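Local coordinates for protein isocitrate dehydrogenase [NAD] subunit 1, mitochondrial (Saccharomyces cerevisiae, PDB 3BLX) that catalyses, as part of an octamer with subunit 2, the NAD-dependent oxidative decarboxylation of isocitrate to 2-oxoglutarate in the citric acid cycle and also binds RNA, at residues S35-I39 / T339-I343; E43-I47 / L304-R310. All coordinates share one frame. Residue numbers count along the deposited sequence, not the author numbering.

Interaction 1: S35-I39 / T339-I343; sequences SVRTI and TNEII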
loop_
_atom_site.group_PDB
_atom_site.type_symbol
_atom_site.label_atom_id
_atom_site.label_comp_id
_atom_site.label_asym_id
_atom_site.label_seq_id
_atom_site.Cartn_x
_atom_site.Cartn_y
_atom_site.Cartn_z
ATOM N N SER E 35 -16.560 28.894 -26.441
ATOM C CA SER E 35 -17.610 29.647 -25.783
ATOM C C SER E 35 -17.339 29.806 -24.276
ATOM O O SER E 35 -17.375 30.914 -23.750
ATOM C CB SER E 35 -18.957 28.985 -26.057
ATOM O OG SER E 35 -19.970 29.519 -25.238
ATOM N N VAL E 36 -17.040 28.701 -23.593
ATOM C CA VAL E 36 -16.742 28.739 -22.169
ATOM C C VAL E 36 -15.464 29.535 -21.895
ATOM O O VAL E 36 -15.460 30.410 -21.064
ATOM C CB VAL E 36 -16.621 27.324 -21.570
ATOM C CG1 VAL E 36 -15.927 27.387 -20.221
ATOM C CG2 VAL E 36 -17.988 26.700 -21.411
ATOM N N ARG E 37 -14.379 29.219 -22.587
ATOM C CA ARG E 37 -13.136 29.973 -22.456
ATOM C C ARG E 37 -13.384 31.478 -22.528
ATOM O O ARG E 37 -12.843 32.237 -21.721
ATOM C CB ARG E 37 -12.152 29.577 -23.545
ATOM C CG ARG E 37 -11.059 28.689 -23.084
ATOM C CD ARG E 37 -9.911 28.750 -24.053
ATOM N NE ARG E 37 -9.956 27.642 -24.988
ATOM C CZ ARG E 37 -9.029 26.692 -25.049
ATOM N NH1 ARG E 37 -7.986 26.747 -24.223
ATOM N NH2 ARG E 37 -9.140 25.698 -25.940
ATOM N N THR E 38 -14.200 31.885 -23.507
ATOM C CA THR E 38 -14.550 33.286 -23.758
ATOM C C THR E 38 -15.347 33.923 -22.605
ATOM O O THR E 38 -15.004 34.989 -22.101
ATOM C CB THR E 38 -15.349 33.445 -25.095
ATOM O OG1 THR E 38 -14.539 33.063 -26.211
ATOM C CG2 THR E 38 -15.775 34.871 -25.300
ATOM N N ILE E 39 -16.424 33.281 -22.200
ATOM C CA ILE E 39 -17.153 33.752 -21.033
ATOM C C ILE E 39 -16.268 33.826 -19.782
ATOM O O ILE E 39 -16.407 34.734 -18.959
ATOM C CB ILE E 39 -18.339 32.862 -20.729
ATOM C CG1 ILE E 39 -19.298 32.825 -21.922
ATOM C CG2 ILE E 39 -19.033 33.320 -19.463
ATOM C CD1 ILE E 39 -20.465 31.855 -21.756
ATOM N N THR E 339 -22.964 33.460 -27.425
ATOM C CA THR E 339 -21.936 33.689 -26.425
ATOM C C THR E 339 -21.816 35.172 -26.105
ATOM O O THR E 339 -21.836 35.561 -24.926
ATOM C CB THR E 339 -20.557 33.182 -26.883
ATOM O OG1 THR E 339 -20.626 31.780 -27.161
ATOM C CG2 THR E 339 -19.521 33.424 -25.804
ATOM N N ASN E 340 -21.703 35.992 -27.156
ATOM C CA ASN E 340 -21.569 37.438 -26.991
ATOM C C ASN E 340 -22.757 38.100 -26.267
ATOM O O ASN E 340 -22.555 39.017 -25.468
ATOM C CB ASN E 340 -21.278 38.101 -28.326
ATOM C CG ASN E 340 -19.898 37.751 -28.852
ATOM O OD1 ASN E 340 -18.981 37.448 -28.076
ATOM N ND2 ASN E 340 -19.738 37.785 -30.178
ATOM N N GLU E 341 -23.977 37.619 -26.530
ATOM C CA GLU E 341 -25.159 38.077 -25.828
ATOM C C GLU E 341 -25.068 37.766 -24.337
ATOM O O GLU E 341 -25.465 38.573 -23.498
ATOM C CB GLU E 341 -26.428 37.426 -26.402
ATOM C CG GLU E 341 -27.590 38.396 -26.752
ATOM C CD GLU E 341 -28.054 39.323 -25.610
ATOM O OE1 GLU E 341 -29.046 38.978 -24.929
ATOM O OE2 GLU E 341 -27.456 40.411 -25.421
ATOM N N ILE E 342 -24.559 36.587 -24.008
ATOM C CA ILE E 342 -24.401 36.192 -22.613
ATOM C C ILE E 342 -23.371 37.075 -21.922
ATOM O O ILE E 342 -23.630 37.606 -20.856
ATOM C CB ILE E 342 -24.004 34.706 -22.485
ATOM C CG1 ILE E 342 -25.206 33.804 -22.793
ATOM C CG2 ILE E 342 -23.491 34.392 -21.089
ATOM C CD1 ILE E 342 -24.811 32.371 -23.110
ATOM N N ILE E 343 -22.206 37.233 -22.545
ATOM C CA ILE E 343 -21.166 38.095 -22.030
ATOM C C ILE E 343 -21.688 39.518 -21.849
ATOM O O ILE E 343 -21.288 40.220 -20.914
ATOM C CB ILE E 343 -19.973 38.120 -22.980
ATOM C CG1 ILE E 343 -19.323 36.740 -23.015
ATOM C CG2 ILE E 343 -18.965 39.180 -22.542
ATOM C CD1 ILE E 343 -18.177 36.643 -24.000
#
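Two helices lie side by side here, one near the amino terminus of the chain and the other close to its carboxyl end. Their N-to-C directions differ by 23° (crossing angle -23°) and the local axes pass 10.1 Å apart, so the register repeats after one turn: the CA atoms of S35 and T339 are 6.0 Å apart, as are those of I39 and I343. S35 opens the contact with a hydrogen bond from its OG to T339 OG1, 3.0 Å long; T339 OG1 in turn donates to the carbonyl of T335 on its own helix. V36 points to the other side, where it meets helix 289-302. Three residues on from S35, T38 directs CA-CB toward the partner helix; its OG1 is bonded back to the D34 carbonyl, while CG2 lies 3.3 Å from I343 CD1 and 4.0 Å from T339 CG2. I39 is the most extensively covered residue of its segment. Its CG1 is 3.9 Å from T339 CG2 and 4.1 Å from I343 CG1, and its CD1 reaches I342 CG2 at 4.0 Å. Helix 27-42 is the crossover helix of a beta-alpha-beta unit between parallel strands 17-25 and 47-51, so the contact joins the N-terminal part of the dehydrogenase fold to its last helix. Both I39 and I342 also pack on helix 306-320. Methyl and methylene groups thus make most of the contact, and the one polar link across it belongs to a short chain of donors ending on a helix carbonyl, which satisfies the T339 hydroxyl within a largely buried interface.

Interaction 2: E43-I47 / L304-R310; sequences ENIPI and LNEYATR
At the apolar centre the ring of Y307 (chi1 m, chi2 99°) meets I45 (chi1 m, chi2 t). The two residues are nearest in backbone register, with their CA atoms 7.6 Å apart; I45 CB sits over one face of the ring, and I45 CG1 approaches Y307 CD2 to 3.3 Å. Beside the ring, L304 (chi1 m, chi2 t) sends CD1 to I45 CG2 at 3.8 Å and to I47 CD1 at 4.2 Å. P46 CD lies 4.2 Å from Y307 CE1 and 4.3 Å from L304 CD1. The backbone of 43-47 is irregular: N44, at phi/psi 50/57, terminates helix 27-42 in a Schellman motif, and P46 (phi/psi -77/58) centres an inverse gamma turn, closed by a weak bond of 2.8 Å from I47 N to I45 O. This helix-to-strand connection of a beta-alpha-beta unit leads into strand 47-51 and packs on L304 and the first turn of helix 306-320. N305, at the N-cap position with positive phi (79°), makes no capping bond with its side chain; N305 O accepts T309 OG1 at 2.7 Å and T309 N at 3.1 Å. Farther out, E43 O approaches the edge of the Y307 ring, 3.5 Å from CE2, while E43 CG lies 3.6 Å from Y307 CD2. E43 (chi1 t, chi2 p) then carries its carboxylate to R310 (chi1 m, chi2 t, chi3 p): OE1 accepts from both R310 NE and R310 NH2, each at 2.6 Å, in a salt bridge at the guanidinium edge. R310 NH2 also makes a weak hydrogen bond to the L346 carbonyl.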
loop_
_atom_site.group_PDB
_atom_site.type_symbol
_atom_site.label_atom_id
_atom_site.label_comp_id
_atom_site.label_asym_id
_atom_site.label_seq_id
_atom_site.Cartn_x
_atom_site.Cartn_y
_atom_site.Cartn_z
ATOM N N GLU E 43 -15.278 37.240 -17.548
ATOM C CA GLU E 43 -15.709 37.357 -16.168
ATOM C C GLU E 43 -14.465 37.397 -15.273
ATOM O O GLU E 43 -14.552 37.545 -14.054
ATOM C CB GLU E 43 -16.579 36.160 -15.827
ATOM C CG GLU E 43 -17.454 36.362 -14.628
ATOM C CD GLU E 43 -18.581 37.330 -14.890
ATOM O OE1 GLU E 43 -19.190 37.817 -13.916
ATOM O OE2 GLU E 43 -18.855 37.612 -16.071
ATOM N N ASN E 44 -13.303 37.271 -15.914
ATOM C CA ASN E 44 -12.010 37.266 -15.245
ATOM C C ASN E 44 -11.935 36.292 -14.055
ATOM O O ASN E 44 -11.642 36.679 -12.917
ATOM C CB ASN E 44 -11.612 38.681 -14.832
ATOM C CG ASN E 44 -10.108 38.885 -14.843
ATOM O OD1 ASN E 44 -9.407 38.486 -15.773
ATOM N ND2 ASN E 44 -9.608 39.512 -13.804
ATOM N N ILE E 45 -12.203 35.022 -14.343
ATOM C CA ILE E 45 -12.223 33.961 -13.344
ATOM C C ILE E 45 -10.804 33.429 -13.163
ATOM O O ILE E 45 -10.035 33.354 -14.138
ATOM C CB ILE E 45 -13.211 32.828 -13.773
ATOM C CG1 ILE E 45 -14.645 33.356 -13.764
ATOM C CG2 ILE E 45 -13.120 31.611 -12.875
ATOM C CD1 ILE E 45 -15.700 32.348 -14.175
ATOM N N PRO E 46 -10.443 33.079 -11.909
ATOM C CA PRO E 46 -9.088 32.630 -11.552
ATOM C C PRO E 46 -8.837 31.179 -11.970
ATOM O O PRO E 46 -8.517 30.319 -11.159
ATOM C CB PRO E 46 -9.060 32.743 -10.017
ATOM C CG PRO E 46 -10.417 33.209 -9.592
ATOM C CD PRO E 46 -11.345 33.069 -10.743
ATOM N N ILE E 47 -8.983 30.912 -13.251
ATOM C CA ILE E 47 -8.760 29.583 -13.760
ATOM C C ILE E 47 -7.790 29.626 -14.919
ATOM O O ILE E 47 -7.960 30.401 -15.851
ATOM C CB ILE E 47 -10.089 28.933 -14.178
ATOM C CG1 ILE E 47 -10.912 28.607 -12.935
ATOM C CG2 ILE E 47 -9.839 27.682 -14.993
ATOM C CD1 ILE E 47 -12.180 27.885 -13.212
ATOM N N LEU E 304 -15.968 28.313 -6.233
ATOM C CA LEU E 304 -16.257 29.617 -6.792
ATOM C C LEU E 304 -17.759 29.798 -6.644
ATOM O O LEU E 304 -18.250 29.965 -5.533
ATOM C CB LEU E 304 -15.776 29.683 -8.223
ATOM C CG LEU E 304 -14.239 29.545 -8.254
ATOM C CD1 LEU E 304 -13.684 29.584 -9.672
ATOM C CD2 LEU E 304 -13.530 30.602 -7.380
ATOM N N ASN E 305 -18.503 29.761 -7.728
ATOM C CA ASN E 305 -19.969 29.685 -7.617
ATOM C C ASN E 305 -20.774 30.973 -7.313
ATOM O O ASN E 305 -21.991 31.013 -7.478
ATOM C CB ASN E 305 -20.418 28.465 -6.770
ATOM C CG ASN E 305 -20.501 28.753 -5.291
ATOM O OD1 ASN E 305 -20.859 29.855 -4.888
ATOM N ND2 ASN E 305 -20.190 27.750 -4.466
ATOM N N GLU E 306 -20.103 32.027 -6.889
ATOM C CA GLU E 306 -20.677 33.346 -7.046
ATOM C C GLU E 306 -20.641 33.533 -8.553
ATOM O O GLU E 306 -21.662 33.837 -9.168
ATOM C CB GLU E 306 -19.825 34.405 -6.355
ATOM C CG GLU E 306 -19.429 34.058 -4.901
ATOM C CD GLU E 306 -18.154 33.186 -4.778
ATOM O OE1 GLU E 306 -17.301 33.182 -5.710
ATOM O OE2 GLU E 306 -18.000 32.514 -3.730
ATOM N N TYR E 307 -19.467 33.296 -9.142
ATOM C CA TYR E 307 -19.312 33.290 -10.595
ATOM C C TYR E 307 -20.308 32.333 -11.286
ATOM O O TYR E 307 -20.772 32.581 -12.403
ATOM C CB TYR E 307 -17.902 32.858 -10.974
ATOM C CG TYR E 307 -16.793 33.825 -10.636
ATOM C CD1 TYR E 307 -16.016 33.653 -9.495
ATOM C CD2 TYR E 307 -16.490 34.881 -11.477
ATOM C CE1 TYR E 307 -14.989 34.522 -9.198
ATOM C CE2 TYR E 307 -15.461 35.749 -11.191
ATOM C CZ TYR E 307 -14.714 35.569 -10.051
ATOM O OH TYR E 307 -13.686 36.443 -9.764
ATOM N N ALA E 308 -20.618 31.226 -10.630
ATOM C CA ALA E 308 -21.489 30.240 -11.232
ATOM C C ALA E 308 -22.923 30.713 -11.265
ATOM O O ALA E 308 -23.661 30.394 -12.192
ATOM C CB ALA E 308 -21.398 28.916 -10.500
ATOM N N THR E 309 -23.336 31.450 -10.237
ATOM C CA THR E 309 -24.712 31.925 -10.167
ATOM C C THR E 309 -24.926 32.969 -11.263
ATOM O O THR E 309 -25.953 32.971 -11.943
ATOM C CB THR E 309 -25.045 32.510 -8.785
ATOM O OG1 THR E 309 -24.659 31.575 -7.771
ATOM C CG2 THR E 309 -26.523 32.769 -8.669
ATOM N N ARG E 310 -23.926 33.826 -11.448
ATOM C CA ARG E 310 -24.000 34.874 -12.447
ATOM C C ARG E 310 -24.076 34.300 -13.860
ATOM O O ARG E 310 -24.975 34.647 -14.628
ATOM C CB ARG E 310 -22.807 35.822 -12.310
ATOM C CG ARG E 310 -22.856 36.694 -11.063
ATOM C CD ARG E 310 -21.532 37.392 -10.838
ATOM N NE ARG E 310 -21.029 38.039 -12.048
ATOM C CZ ARG E 310 -21.457 39.216 -12.486
ATOM N NH1 ARG E 310 -22.402 39.858 -11.812
ATOM N NH2 ARG E 310 -20.945 39.744 -13.591
#

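In the fold
The centres of interactions 1 and 2 are about 13 Å apart. Segments 35-39 and 43-47 follow one another along the chain, since helix 27-42 carries the first and gives way to the second, and interaction 2 is nested within the loop closed by interaction 1. Helix 306-320 ties them together: its first turn and the two residues before it form 304-310, and its residues from I311 onward pack on I39 and I342. Their centres lie about 21 and 20 Å from the centre of the chain, away from R98 and R129, which probably bind substrate, and K183, probably critical for catalysis. Each also borders a second copy of this subunit: I343 packs on its K13 and N44 on its F18.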